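Local coordinates for Ika8 (Synthetic construct, PDB 6G6O), which forms a computationally designed, symmetrical eight-bladed beta-propeller of WD40-type repeats, an artificial scaffold with no known catalytic or binding role, at residues D212-E217 and K238-G243; I187-A192 and L221-N226; V9-H14 and K38-L43; F23-V28 and Q302-I307; G115-W120 and R129-H134. All blocks are in the same frame, centred on the assembly; numbering follows the deposited sequence.

Contact 1: D212-E217 and K238-G243; sequences DGHQSE and KVWYIG
With CG set between its backbone N and carbonyl carbon (chi1 49°), Trp-240 presents an indole face to His-214, whose own CG lies anti to the carbonyl carbon (chi1 -48°). The imidazole meets the indole edge-to-face: the planes stand at 83°, and the centroids of the imidazole and the Trp-240 six-membered ring are 4.9 Å apart. His-214 CD2 leads, 3.7 Å from Trp-240 CD2 and displaced toward the rim of the indole, while His-214 NE2 lies 3.6 Å from Trp-240 CE3 and is bonded to Gly-245 O. Next to the histidine in the chain, Gly-213 CA comes to 3.8 Å from Trp-240 CH2; the backbone angles there call for glycine. Lys-238, extended beyond CG, and Gln-215, bent at chi2, slide past each other in opposite directions, with Lys-238 CD 3.5 Å from Gln-215 CD. The Gln-215 amide is held from two ends: OE1 bonds Ser-230 and NE2 bonds Thr-236. Trp-240 NE1 makes a weak bond to the same Ser-230 hydroxyl. The arrangement is consistent with a variant of the WD40 polar network, Gln-215 making the serine and threonine hydrogen bonds that His-134 of the Gly-His pair makes in another blade.

Contact 2: I187-A192 and L221-N226; sequences IVVSGA and LQFKDN
Adjacent blades of the propeller meet here, where Val-189 and Gly-191 on the second strand of one blade face Phe-223 and Leu-221 on the innermost strand of the next. The strand axes run nearly antiparallel, at 163°, yet approach no closer than 8.7 Å, a spacing that indicates side-chain packing between sheets and not strand pairing. Val-189 and Phe-223 reach toward each other tip to tip. Val-189 CG2, anti to the backbone N, lies 3.6 Å from Phe-223 CE1, and Val-189 CG1 sits 4.2 Å above the plane of the same ring, toward its rim. The far end of the ring comes near the backbone, with Phe-223 CZ 4.1 Å from Gly-191 N. Leu-221 takes up the room beside the glycine: its CD1 is 3.5 Å from Gly-191 CA, and any CB on Gly-191 would collide with that methyl. Close fit at this point thus depends on the missing side chain. Leu-221 O also bonds a glycerol, probably from the crystallisation liquor. Around the contact, Phe-223 and Leu-221 both touch Ala-180 of strand 178-184, Ile-197 of strand 197-201 and Val-228 of strand 227-232, while Val-189 packs on Ile-242. Ser-190 points the other way, and its hydroxyl is hydrogen-bonded to His-174 NE2 and accepts from Trp-200 NE1 within its own blade.

Contact 3: V9-H14 and K38-L43; sequences VSLEGH and KVWDIL
Lys-38 and His-14 slide past each other in opposite directions, with Lys-38 CD over the centre of one imidazole face. It is 3.5 Å from the His-14 ring centroid and 12° off the ring normal, a CH-pi contact. The Trp-40 indole is sandwiched: Leu-11 CB lies over one face, 4.1 Å from the centroid of the six-membered ring and 16° off its normal, and Lys-38 CB covers the opposite face. Leu-11 CD2 lies 3.9 Å from Trp-40 CE3. His-14 NE2 is at the indole edge, near its plane, 4.3 Å from Trp-40 CZ2, and Gly-13 N approaches Trp-40 CH2 at 3.2 Å. Farther along, Val-9 CG1 rests 3.2 Å from Ile-42 O. Outside the contact, His-14 ND1 bonds Thr-36 OG1 and Trp-40 NE1 bonds Ser-30 OG, consistent with a WD40-type polar network, and Lys-38 NZ forms a salt bridge to Asp-50. Methylenes, ring faces and the Gly-13 backbone carry most of the contact; the outer bonds probably fix how the rings are turned.

Contact 4: F23-V28 and Q302-I307; sequences FSKNIV and QFKDNI
Phe-23 and the Gln-302, Lys-304 and Ile-307 side chains pack the propeller blade of strands 18-24 to 47-51 against the last blade, at the seam where strand 7-10 completes the last sheet; the partners are about 280 positions apart. Apolar contact dominates. Phe-23 CB meets Gln-302 CB at 3.6 Å, and CG, anti to the backbone N (chi1 179°), carries the ring across Lys-304 and Ile-307 at about a right angle to each. Phe-23 CE2 is 3.6 Å from Lys-304 CB and 3.8 Å from Ile-307 CG2. An alanine in place of Phe-23 would keep the CB contact but would probably open a gap beside Lys-304 CB and Ile-307 CG2. Backbone bonds shape each segment: a type II' turn runs from Ser-24 to Ile-27, with Ile-27 N bonded to Ser-24 O at 3.0 Å, and Lys-304 N bonds Ile-307 O at 3.1 Å. Polar bridging is slight, through one water that accepts from Phe-23 N at 3.3 Å and donates, weakly, to Gln-302 OE1 at 3.5 Å.

Contact 5: G115-W120 and R129-H134; sequences GTIKVW and RDHDGH
Val-119 N donates to Arg-129 O at 2.7 Å, the shortest hydrogen bond between the two segments of this antiparallel beta hairpin, strands 117-121 and 127-131, at the outer side of a propeller blade. Ile-117 and His-131 exchange a reciprocal backbone pair, both bonds 3.2 Å from N to O, and beyond the strands His-134 N reaches Gly-115 O at 3.0 Å in an almost straight line (176°). Lys-118 and Asp-130 lie side by side: Lys-118 CE is 3.2 Å from Asp-130 OD1, but Lys-118 NZ stays beyond salt-bridge range and bonds Gly-93 O. Packing centres on His-131, whose CG sits between the backbone N and the carbonyl carbon (chi1 43°); Ile-117 O lies 3.4 Å above the plane of its ring, over the centre, and Trp-160 meets the ring too. An alanine at His-131 would probably open a gap beside Ile-117 CB and CG2 and deprive the Trp-160 ring of its imidazole neighbour. His-131 NE2 is buried without a polar partner, 3.3 Å from Ile-117 CB.

In the fold
The five contacts sample different levels of one propeller. Contacts 1 and 2, centres 11 Å apart, are continuous: Ile-242 N is 2.7 Å from Asn-226 O, a probable hydrogen bond. Contacts 3 and 4 are joined likewise, with centres 12 Å apart, through a probable bond from Trp-40 N to Val-28 O (2.7 Å) and through Ile-42 CD1 against Phe-23 CE1. Contact 4 joins segments near the two ends of the chain, so contacts 1, 2 and 5 nest within its loop, while contact 3 crosses it along the chain. Contact 5 stands apart, its nearest atoms about 10 Å from contact 2. The Leu-221 side chain of contact 2 is about 6 Å from a glycerol, probably from the crystallisation liquor; the designed fold has no known active site.

Contact 1: D212-E217 and K238-G243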
# COMPACT_ATOMS: atom_id res chain seq x y z
N ASP A 212 14.78 -17.27 0.76
CA ASP A 212 13.49 -17.95 0.83
C ASP A 212 12.59 -17.38 1.92
O ASP A 212 11.40 -17.71 1.94
CB ASP A 212 13.71 -19.45 1.06
CG ASP A 212 12.54 -20.30 0.56
OD1 ASP A 212 11.47 -20.31 1.21
OD2 ASP A 212 12.69 -20.94 -0.50
N GLY A 213 13.12 -16.55 2.81
CA GLY A 213 12.33 -15.98 3.88
C GLY A 213 12.24 -16.90 5.08
O GLY A 213 12.75 -18.02 5.10
N HIS A 214 11.57 -16.40 6.11
CA HIS A 214 11.41 -17.12 7.37
C HIS A 214 9.96 -17.50 7.65
O HIS A 214 9.64 -17.89 8.78
CB HIS A 214 11.98 -16.30 8.52
CG HIS A 214 13.34 -15.74 8.26
ND1 HIS A 214 14.49 -16.49 8.39
CD2 HIS A 214 13.74 -14.51 7.86
CE1 HIS A 214 15.54 -15.75 8.09
NE2 HIS A 214 15.11 -14.54 7.77
N GLN A 215 9.08 -17.39 6.66
CA GLN A 215 7.67 -17.69 6.84
C GLN A 215 7.12 -18.35 5.58
O GLN A 215 7.69 -18.25 4.50
CB GLN A 215 6.85 -16.43 7.16
CG GLN A 215 7.10 -15.85 8.54
CD GLN A 215 6.93 -14.35 8.59
OE1 GLN A 215 7.51 -13.62 7.78
NE2 GLN A 215 6.12 -13.87 9.53
N SER A 216 5.99 -19.04 5.75
CA SER A 216 5.22 -19.58 4.65
C SER A 216 3.91 -18.80 4.54
O SER A 216 3.27 -18.51 5.56
CB SER A 216 4.94 -21.07 4.83
OG SER A 216 6.13 -21.82 4.77
N GLU A 217 3.52 -18.48 3.31
CA GLU A 217 2.34 -17.66 3.03
C GLU A 217 2.40 -16.32 3.75
O GLU A 217 1.73 -16.13 4.77
CB GLU A 217 1.05 -18.39 3.45
CG GLU A 217 0.96 -19.85 3.04
CD GLU A 217 -0.37 -20.46 3.44
OE1 GLU A 217 -1.39 -20.10 2.82
OE2 GLU A 217 -0.39 -21.29 4.37
N LYS A 238 7.99 -10.58 11.41
CA LYS A 238 9.44 -10.74 11.43
C LYS A 238 10.12 -9.54 10.79
O LYS A 238 9.57 -8.88 9.91
CB LYS A 238 9.86 -12.03 10.73
CG LYS A 238 9.55 -13.27 11.56
CD LYS A 238 9.66 -14.55 10.76
CE LYS A 238 9.36 -15.75 11.64
NZ LYS A 238 9.32 -17.03 10.88
N VAL A 239 11.33 -9.26 11.27
CA VAL A 239 12.16 -8.16 10.79
C VAL A 239 13.53 -8.72 10.45
O VAL A 239 14.20 -9.29 11.32
CB VAL A 239 12.28 -7.03 11.83
CG1 VAL A 239 13.47 -6.15 11.51
CG2 VAL A 239 11.00 -6.22 11.89
N TRP A 240 13.94 -8.57 9.19
CA TRP A 240 15.19 -9.16 8.75
C TRP A 240 15.83 -8.27 7.69
O TRP A 240 15.18 -7.41 7.10
CB TRP A 240 15.00 -10.59 8.23
CG TRP A 240 13.89 -10.79 7.24
CD1 TRP A 240 12.57 -10.46 7.40
CD2 TRP A 240 14.00 -11.39 5.95
NE1 TRP A 240 11.86 -10.81 6.28
CE2 TRP A 240 12.71 -11.38 5.37
CE3 TRP A 240 15.06 -11.93 5.22
CZ2 TRP A 240 12.46 -11.90 4.10
CZ3 TRP A 240 14.81 -12.44 3.96
CH2 TRP A 240 13.52 -12.42 3.41
N TYR A 241 17.11 -8.51 7.45
CA TYR A 241 17.93 -7.65 6.61
C TYR A 241 17.90 -8.12 5.16
O TYR A 241 17.95 -9.32 4.88
CB TYR A 241 19.37 -7.63 7.13
CG TYR A 241 20.21 -6.48 6.60
CD1 TYR A 241 19.83 -5.17 6.80
CD2 TYR A 241 21.38 -6.73 5.90
CE1 TYR A 241 20.59 -4.12 6.32
CE2 TYR A 241 22.15 -5.68 5.41
CZ TYR A 241 21.75 -4.38 5.63
OH TYR A 241 22.51 -3.34 5.15
N ILE A 242 17.82 -7.15 4.25
CA ILE A 242 17.77 -7.47 2.82
C ILE A 242 19.10 -8.06 2.35
O ILE A 242 19.12 -8.97 1.51
CB ILE A 242 17.40 -6.20 2.02
CG1 ILE A 242 15.89 -6.09 1.88
CG2 ILE A 242 18.07 -6.19 0.66
CD1 ILE A 242 15.42 -4.77 1.31
N GLY A 243 20.21 -7.59 2.91
CA GLY A 243 21.51 -8.00 2.41
C GLY A 243 21.83 -9.46 2.69
O GLY A 243 22.34 -10.17 1.81

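Contact 2: I187-A192 and L221-N226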
# COMPACT_ATOMS: atom_id res chain seq x y z
N ILE A 187 19.19 -1.15 -7.49
CA ILE A 187 18.60 -2.23 -6.72
C ILE A 187 17.10 -2.17 -6.90
O ILE A 187 16.49 -1.10 -6.75
CB ILE A 187 18.98 -2.12 -5.23
CG1 ILE A 187 20.49 -2.33 -5.06
CG2 ILE A 187 18.19 -3.11 -4.38
CD1 ILE A 187 20.89 -3.76 -5.15
N VAL A 188 16.51 -3.31 -7.24
CA VAL A 188 15.08 -3.53 -7.17
C VAL A 188 14.87 -4.71 -6.24
O VAL A 188 15.48 -5.76 -6.44
CB VAL A 188 14.47 -3.80 -8.55
CG1 VAL A 188 13.12 -4.48 -8.41
CG2 VAL A 188 14.36 -2.52 -9.34
N VAL A 189 14.07 -4.52 -5.20
CA VAL A 189 13.75 -5.58 -4.26
C VAL A 189 12.26 -5.89 -4.38
O VAL A 189 11.44 -4.97 -4.42
CB VAL A 189 14.13 -5.20 -2.81
CG1 VAL A 189 13.53 -3.85 -2.44
CG2 VAL A 189 13.69 -6.29 -1.84
N SER A 190 11.93 -7.17 -4.48
CA SER A 190 10.55 -7.61 -4.57
C SER A 190 10.32 -8.74 -3.58
O SER A 190 11.25 -9.47 -3.22
CB SER A 190 10.18 -8.07 -5.99
OG SER A 190 10.93 -9.22 -6.37
N GLY A 191 9.08 -8.87 -3.15
CA GLY A 191 8.70 -9.95 -2.25
C GLY A 191 7.43 -10.61 -2.72
O GLY A 191 6.48 -9.95 -3.13
N ALA A 192 7.42 -11.94 -2.66
CA ALA A 192 6.30 -12.74 -3.13
C ALA A 192 5.58 -13.37 -1.95
O ALA A 192 6.09 -13.42 -0.82
CB ALA A 192 6.76 -13.81 -4.12
N LEU A 221 3.89 -7.01 3.45
CA LEU A 221 5.31 -6.70 3.40
C LEU A 221 5.50 -5.19 3.52
O LEU A 221 4.60 -4.40 3.23
CB LEU A 221 5.96 -7.19 2.11
CG LEU A 221 6.37 -8.66 2.02
CD1 LEU A 221 7.20 -8.88 0.77
CD2 LEU A 221 7.15 -9.08 3.25
N GLN A 222 6.70 -4.81 3.95
CA GLN A 222 7.06 -3.40 4.06
C GLN A 222 8.57 -3.28 3.90
O GLN A 222 9.33 -4.03 4.51
CB GLN A 222 6.61 -2.81 5.39
CG GLN A 222 6.45 -1.30 5.37
CD GLN A 222 5.09 -0.87 4.88
OE1 GLN A 222 4.19 -1.69 4.70
NE2 GLN A 222 4.93 0.43 4.64
N PHE A 223 9.00 -2.32 3.07
CA PHE A 223 10.41 -2.07 2.81
C PHE A 223 10.74 -0.65 3.24
O PHE A 223 10.13 0.31 2.75
CB PHE A 223 10.75 -2.28 1.33
CG PHE A 223 10.43 -3.65 0.82
CD1 PHE A 223 11.29 -4.71 1.06
CD2 PHE A 223 9.29 -3.88 0.08
CE1 PHE A 223 11.00 -5.97 0.58
CE2 PHE A 223 8.99 -5.14 -0.40
CZ PHE A 223 9.86 -6.19 -0.15
N LYS A 224 11.70 -0.52 4.14
CA LYS A 224 12.25 0.78 4.53
C LYS A 224 13.76 0.61 4.62
O LYS A 224 14.25 -0.09 5.51
CB LYS A 224 11.67 1.28 5.85
CG LYS A 224 11.76 2.78 6.05
CD LYS A 224 11.21 3.19 7.41
CE LYS A 224 12.32 3.31 8.44
NZ LYS A 224 13.10 4.58 8.28
N ASP A 225 14.49 1.23 3.69
CA ASP A 225 15.93 1.03 3.52
C ASP A 225 16.13 -0.45 3.21
O ASP A 225 15.40 -0.99 2.36
CB ASP A 225 16.68 1.56 4.74
CG ASP A 225 16.46 3.05 4.95
OD1 ASP A 225 16.80 3.84 4.05
OD2 ASP A 225 15.93 3.43 6.02
N ASN A 226 17.07 -1.15 3.86
CA ASN A 226 17.36 -2.54 3.55
C ASN A 226 16.75 -3.51 4.56
O ASN A 226 17.30 -4.59 4.79
CB ASN A 226 18.87 -2.76 3.46
CG ASN A 226 19.55 -1.74 2.58
OD1 ASN A 226 19.11 -1.47 1.46
ND2 ASN A 226 20.64 -1.16 3.08

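Contact 3: V9-H14 and K38-L43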
# COMPACT_ATOMS: atom_id res chain seq x y z
N VAL A 9 -8.72 11.03 18.43
CA VAL A 9 -10.06 11.48 18.06
C VAL A 9 -10.93 10.28 17.76
O VAL A 9 -10.45 9.16 17.56
CB VAL A 9 -10.04 12.43 16.85
CG1 VAL A 9 -9.68 13.85 17.28
CG2 VAL A 9 -9.06 11.93 15.80
N SER A 10 -12.24 10.52 17.74
CA SER A 10 -13.23 9.50 17.43
C SER A 10 -13.88 9.83 16.09
O SER A 10 -14.51 10.89 15.96
CB SER A 10 -14.29 9.41 18.53
OG SER A 10 -15.39 8.62 18.12
N LEU A 11 -13.70 8.95 15.11
CA LEU A 11 -14.28 9.11 13.79
C LEU A 11 -15.37 8.07 13.58
O LEU A 11 -15.21 6.91 13.95
CB LEU A 11 -13.21 8.97 12.70
CG LEU A 11 -11.89 9.70 12.93
CD1 LEU A 11 -10.84 9.18 11.96
CD2 LEU A 11 -12.06 11.20 12.78
N GLU A 12 -16.48 8.50 12.97
CA GLU A 12 -17.63 7.61 12.82
C GLU A 12 -17.34 6.48 11.84
O GLU A 12 -17.74 5.33 12.07
CB GLU A 12 -18.86 8.40 12.38
CG GLU A 12 -20.17 7.80 12.86
CD GLU A 12 -21.39 8.39 12.17
OE1 GLU A 12 -21.37 9.60 11.87
OE2 GLU A 12 -22.35 7.64 11.93
N GLY A 13 -16.64 6.78 10.75
CA GLY A 13 -16.30 5.75 9.78
C GLY A 13 -17.38 5.55 8.73
O GLY A 13 -18.21 6.42 8.46
N HIS A 14 -17.36 4.35 8.15
CA HIS A 14 -18.22 4.01 7.03
C HIS A 14 -19.20 2.91 7.41
O HIS A 14 -19.05 2.24 8.44
CB HIS A 14 -17.39 3.58 5.81
CG HIS A 14 -16.41 4.61 5.35
ND1 HIS A 14 -16.51 5.23 4.13
CD2 HIS A 14 -15.31 5.12 5.95
CE1 HIS A 14 -15.51 6.08 3.99
NE2 HIS A 14 -14.76 6.03 5.08
N LYS A 38 -14.64 9.25 2.51
CA LYS A 38 -14.85 10.24 3.55
C LYS A 38 -13.53 10.91 3.90
O LYS A 38 -12.48 10.25 3.95
CB LYS A 38 -15.47 9.60 4.80
CG LYS A 38 -16.92 9.21 4.63
CD LYS A 38 -17.42 8.39 5.82
CE LYS A 38 -18.89 8.03 5.68
NZ LYS A 38 -19.76 9.24 5.78
N VAL A 39 -13.58 12.21 4.15
CA VAL A 39 -12.40 13.01 4.49
C VAL A 39 -12.54 13.45 5.94
O VAL A 39 -13.52 14.10 6.31
CB VAL A 39 -12.26 14.23 3.56
CG1 VAL A 39 -11.02 15.03 3.92
CG2 VAL A 39 -12.22 13.78 2.11
N TRP A 40 -11.55 13.09 6.76
CA TRP A 40 -11.60 13.32 8.20
C TRP A 40 -10.62 14.40 8.62
O TRP A 40 -9.60 14.63 7.96
CB TRP A 40 -11.29 12.03 8.97
CG TRP A 40 -12.10 10.85 8.53
CD1 TRP A 40 -11.68 9.83 7.73
CD2 TRP A 40 -13.46 10.57 8.87
NE1 TRP A 40 -12.70 8.92 7.55
CE2 TRP A 40 -13.80 9.36 8.24
CE3 TRP A 40 -14.42 11.22 9.65
CZ2 TRP A 40 -15.07 8.78 8.36
CZ3 TRP A 40 -15.68 10.65 9.77
CH2 TRP A 40 -15.99 9.45 9.13
N ASP A 41 -10.94 15.06 9.72
CA ASP A 41 -10.06 16.04 10.36
C ASP A 41 -9.48 15.39 11.61
O ASP A 41 -10.20 15.13 12.58
CB ASP A 41 -10.83 17.32 10.72
CG ASP A 41 -9.92 18.44 11.17
OD1 ASP A 41 -8.70 18.21 11.33
OD2 ASP A 41 -10.43 19.56 11.38
N ILE A 42 -8.17 15.11 11.58
CA ILE A 42 -7.54 14.44 12.72
C ILE A 42 -7.53 15.35 13.94
O ILE A 42 -7.65 14.87 15.08
CB ILE A 42 -6.13 13.96 12.33
CG1 ILE A 42 -6.22 12.66 11.54
CG2 ILE A 42 -5.23 13.82 13.56
CD1 ILE A 42 -5.22 11.60 11.96
N LEU A 43 -7.41 16.66 13.74
CA LEU A 43 -7.31 17.58 14.87
C LEU A 43 -8.65 17.78 15.57
O LEU A 43 -8.67 18.00 16.79
CB LEU A 43 -6.75 18.92 14.40
CG LEU A 43 -5.33 18.87 13.82
CD1 LEU A 43 -4.79 20.27 13.57
CD2 LEU A 43 -4.41 18.10 14.75

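Contact 4: F23-V28 and Q302-I307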
# COMPACT_ATOMS: atom_id res chain seq x y z
N PHE A 23 -3.31 9.03 4.49
CA PHE A 23 -3.09 9.92 5.62
C PHE A 23 -1.99 10.91 5.27
O PHE A 23 -0.84 10.51 5.03
CB PHE A 23 -2.73 9.13 6.87
CG PHE A 23 -2.47 9.98 8.08
CD1 PHE A 23 -3.19 11.15 8.30
CD2 PHE A 23 -1.52 9.60 9.02
CE1 PHE A 23 -2.95 11.93 9.41
CE2 PHE A 23 -1.28 10.38 10.13
CZ PHE A 23 -2.00 11.54 10.33
N SER A 24 -2.32 12.20 5.27
CA SER A 24 -1.37 13.26 4.99
C SER A 24 -1.69 14.47 5.85
O SER A 24 -2.86 14.86 5.96
CB SER A 24 -1.38 13.65 3.51
OG SER A 24 -0.46 14.69 3.23
N LYS A 25 -0.66 15.06 6.46
CA LYS A 25 -0.78 16.22 7.35
C LYS A 25 -1.68 15.83 8.51
O LYS A 25 -1.31 14.93 9.29
CB LYS A 25 -1.23 17.44 6.55
CG LYS A 25 -0.56 17.59 5.19
CD LYS A 25 -1.27 18.65 4.36
CE LYS A 25 -2.77 18.44 4.36
NZ LYS A 25 -3.51 19.67 3.97
N ASN A 26 -2.84 16.46 8.69
CA ASN A 26 -3.80 16.08 9.72
C ASN A 26 -5.14 15.70 9.10
O ASN A 26 -6.20 15.87 9.71
CB ASN A 26 -3.98 17.22 10.73
CG ASN A 26 -2.84 17.29 11.73
OD1 ASN A 26 -2.13 18.30 11.79
ND2 ASN A 26 -2.66 16.23 12.50
N ILE A 27 -5.10 15.19 7.87
CA ILE A 27 -6.30 14.80 7.13
C ILE A 27 -6.21 13.32 6.82
O ILE A 27 -5.16 12.81 6.42
CB ILE A 27 -6.45 15.63 5.84
CG1 ILE A 27 -6.75 17.09 6.17
CG2 ILE A 27 -7.53 15.04 4.94
CD1 ILE A 27 -7.13 17.93 4.97
N VAL A 28 -7.32 12.61 7.02
CA VAL A 28 -7.43 11.20 6.71
C VAL A 28 -8.48 11.04 5.61
O VAL A 28 -9.57 11.60 5.70
CB VAL A 28 -7.81 10.36 7.95
CG1 VAL A 28 -8.33 8.99 7.54
CG2 VAL A 28 -6.61 10.22 8.87
N GLN A 302 -2.12 3.36 8.40
CA GLN A 302 -1.36 4.54 8.00
C GLN A 302 -0.65 5.09 9.23
O GLN A 302 -1.26 5.21 10.29
CB GLN A 302 -2.26 5.60 7.37
CG GLN A 302 -2.73 5.27 5.96
CD GLN A 302 -1.60 5.23 4.94
OE1 GLN A 302 -0.66 6.02 5.01
NE2 GLN A 302 -1.70 4.32 3.99
N PHE A 303 0.63 5.41 9.08
CA PHE A 303 1.49 5.76 10.20
C PHE A 303 2.34 6.95 9.81
O PHE A 303 3.20 6.84 8.93
CB PHE A 303 2.36 4.57 10.60
CG PHE A 303 3.12 4.77 11.88
CD1 PHE A 303 2.75 5.75 12.78
CD2 PHE A 303 4.21 3.97 12.18
CE1 PHE A 303 3.46 5.93 13.96
CE2 PHE A 303 4.92 4.14 13.35
CZ PHE A 303 4.54 5.12 14.24
N LYS A 304 2.11 8.09 10.46
CA LYS A 304 2.89 9.30 10.20
C LYS A 304 3.10 10.05 11.50
O LYS A 304 2.13 10.52 12.11
CB LYS A 304 2.20 10.20 9.17
CG LYS A 304 2.81 11.59 9.07
CD LYS A 304 2.12 12.46 8.03
CE LYS A 304 2.69 13.86 8.04
NZ LYS A 304 2.23 14.67 6.88
N ASP A 305 4.36 10.16 11.93
CA ASP A 305 4.75 10.99 13.07
C ASP A 305 4.02 10.56 14.35
O ASP A 305 3.28 11.33 14.96
CB ASP A 305 4.53 12.47 12.78
CG ASP A 305 5.58 13.05 11.85
OD1 ASP A 305 6.78 13.02 12.22
OD2 ASP A 305 5.21 13.55 10.77
N ASN A 306 4.25 9.30 14.74
CA ASN A 306 3.72 8.71 15.97
C ASN A 306 2.19 8.72 16.02
O ASN A 306 1.61 8.65 17.10
CB ASN A 306 4.30 9.40 17.21
CG ASN A 306 5.77 9.09 17.41
OD1 ASN A 306 6.12 8.04 17.97
ND2 ASN A 306 6.64 9.98 16.96
N ILE A 307 1.54 8.80 14.86
CA ILE A 307 0.08 8.73 14.77
C ILE A 307 -0.26 7.53 13.90
O ILE A 307 0.18 7.44 12.75
CB ILE A 307 -0.53 10.01 14.20
CG1 ILE A 307 -0.41 11.16 15.20
CG2 ILE A 307 -1.99 9.79 13.83
CD1 ILE A 307 -1.07 12.44 14.74
O HOH W 1 -0.64 8.56 2.65

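Contact 5: G115-W120 and R129-H134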
# COMPACT_ATOMS: atom_id res chain seq x y z
N GLY A 115 -4.22 -6.72 -15.77
CA GLY A 115 -2.80 -6.57 -16.00
C GLY A 115 -2.40 -5.26 -16.63
O GLY A 115 -1.20 -4.98 -16.70
N THR A 116 -3.36 -4.46 -17.08
CA THR A 116 -3.03 -3.22 -17.78
C THR A 116 -2.47 -2.19 -16.81
O THR A 116 -2.89 -2.10 -15.65
CB THR A 116 -4.27 -2.67 -18.48
OG1 THR A 116 -5.39 -2.72 -17.59
CG2 THR A 116 -4.58 -3.48 -19.72
N ILE A 117 -1.52 -1.40 -17.30
CA ILE A 117 -0.91 -0.32 -16.54
C ILE A 117 -1.01 0.95 -17.38
O ILE A 117 -0.57 0.97 -18.53
CB ILE A 117 0.56 -0.61 -16.19
CG1 ILE A 117 0.69 -1.96 -15.48
CG2 ILE A 117 1.12 0.50 -15.32
CD1 ILE A 117 2.11 -2.43 -15.34
N LYS A 118 -1.60 1.99 -16.80
CA LYS A 118 -1.77 3.26 -17.50
C LYS A 118 -1.08 4.37 -16.72
O LYS A 118 -0.98 4.32 -15.49
CB LYS A 118 -3.25 3.59 -17.69
CG LYS A 118 -3.96 2.68 -18.68
CD LYS A 118 -5.33 3.23 -19.04
CE LYS A 118 -6.10 2.28 -19.95
NZ LYS A 118 -7.41 2.85 -20.35
N VAL A 119 -0.61 5.37 -17.46
CA VAL A 119 0.13 6.50 -16.90
C VAL A 119 -0.61 7.77 -17.29
O VAL A 119 -0.80 8.04 -18.48
CB VAL A 119 1.58 6.53 -17.40
CG1 VAL A 119 2.23 7.86 -17.05
CG2 VAL A 119 2.37 5.38 -16.80
N TRP A 120 -1.02 8.55 -16.29
CA TRP A 120 -1.81 9.75 -16.51
C TRP A 120 -1.03 10.99 -16.11
O TRP A 120 -0.11 10.94 -15.29
CB TRP A 120 -3.13 9.70 -15.72
CG TRP A 120 -3.85 8.38 -15.81
CD1 TRP A 120 -3.69 7.30 -14.99
CD2 TRP A 120 -4.86 8.02 -16.75
NE1 TRP A 120 -4.53 6.29 -15.37
CE2 TRP A 120 -5.26 6.70 -16.45
CE3 TRP A 120 -5.46 8.68 -17.83
CZ2 TRP A 120 -6.24 6.03 -17.19
CZ3 TRP A 120 -6.43 8.01 -18.56
CH2 TRP A 120 -6.81 6.70 -18.24
N ARG A 129 0.88 6.84 -21.19
CA ARG A 129 1.24 5.50 -21.62
C ARG A 129 0.15 4.52 -21.20
O ARG A 129 -0.33 4.57 -20.06
CB ARG A 129 2.59 5.06 -21.04
CG ARG A 129 3.77 5.33 -21.96
CD ARG A 129 3.50 4.88 -23.39
NE ARG A 129 3.11 3.47 -23.48
CZ ARG A 129 2.07 3.02 -24.18
NH1 ARG A 129 1.31 3.86 -24.86
NH2 ARG A 129 1.80 1.72 -24.20
N ASP A 130 -0.23 3.64 -22.12
CA ASP A 130 -1.30 2.67 -21.92
C ASP A 130 -0.80 1.33 -22.47
O ASP A 130 -1.13 0.92 -23.59
CB ASP A 130 -2.59 3.12 -22.60
CG ASP A 130 -3.67 2.06 -22.61
OD1 ASP A 130 -3.65 1.16 -21.73
OD2 ASP A 130 -4.55 2.11 -23.50
N HIS A 131 0.01 0.64 -21.68
CA HIS A 131 0.58 -0.64 -22.09
C HIS A 131 -0.17 -1.79 -21.43
O HIS A 131 -0.77 -1.64 -20.36
CB HIS A 131 2.07 -0.72 -21.76
CG HIS A 131 2.43 -0.21 -20.41
ND1 HIS A 131 2.50 1.14 -20.12
CD2 HIS A 131 2.76 -0.85 -19.27
CE1 HIS A 131 2.85 1.30 -18.85
NE2 HIS A 131 3.02 0.10 -18.31
N ASP A 132 -0.13 -2.95 -22.09
CA ASP A 132 -0.76 -4.14 -21.55
C ASP A 132 -0.11 -4.59 -20.25
O ASP A 132 -0.76 -5.28 -19.45
CB ASP A 132 -0.72 -5.27 -22.57
CG ASP A 132 -1.35 -4.88 -23.90
OD1 ASP A 132 -2.58 -4.68 -23.93
OD2 ASP A 132 -0.61 -4.76 -24.90
N GLY A 133 1.15 -4.23 -20.02
CA GLY A 133 1.83 -4.54 -18.78
C GLY A 133 1.99 -6.03 -18.53
O GLY A 133 2.89 -6.67 -19.07
N HIS A 134 1.11 -6.58 -17.70
CA HIS A 134 1.18 -7.97 -17.29
C HIS A 134 -0.01 -8.75 -17.84
O HIS A 134 -1.05 -8.19 -18.16
CB HIS A 134 1.22 -8.09 -15.76
CG HIS A 134 2.32 -7.30 -15.12
ND1 HIS A 134 3.42 -7.89 -14.54
CD2 HIS A 134 2.48 -5.96 -14.97
CE1 HIS A 134 4.21 -6.95 -14.05
NE2 HIS A 134 3.67 -5.77 -14.30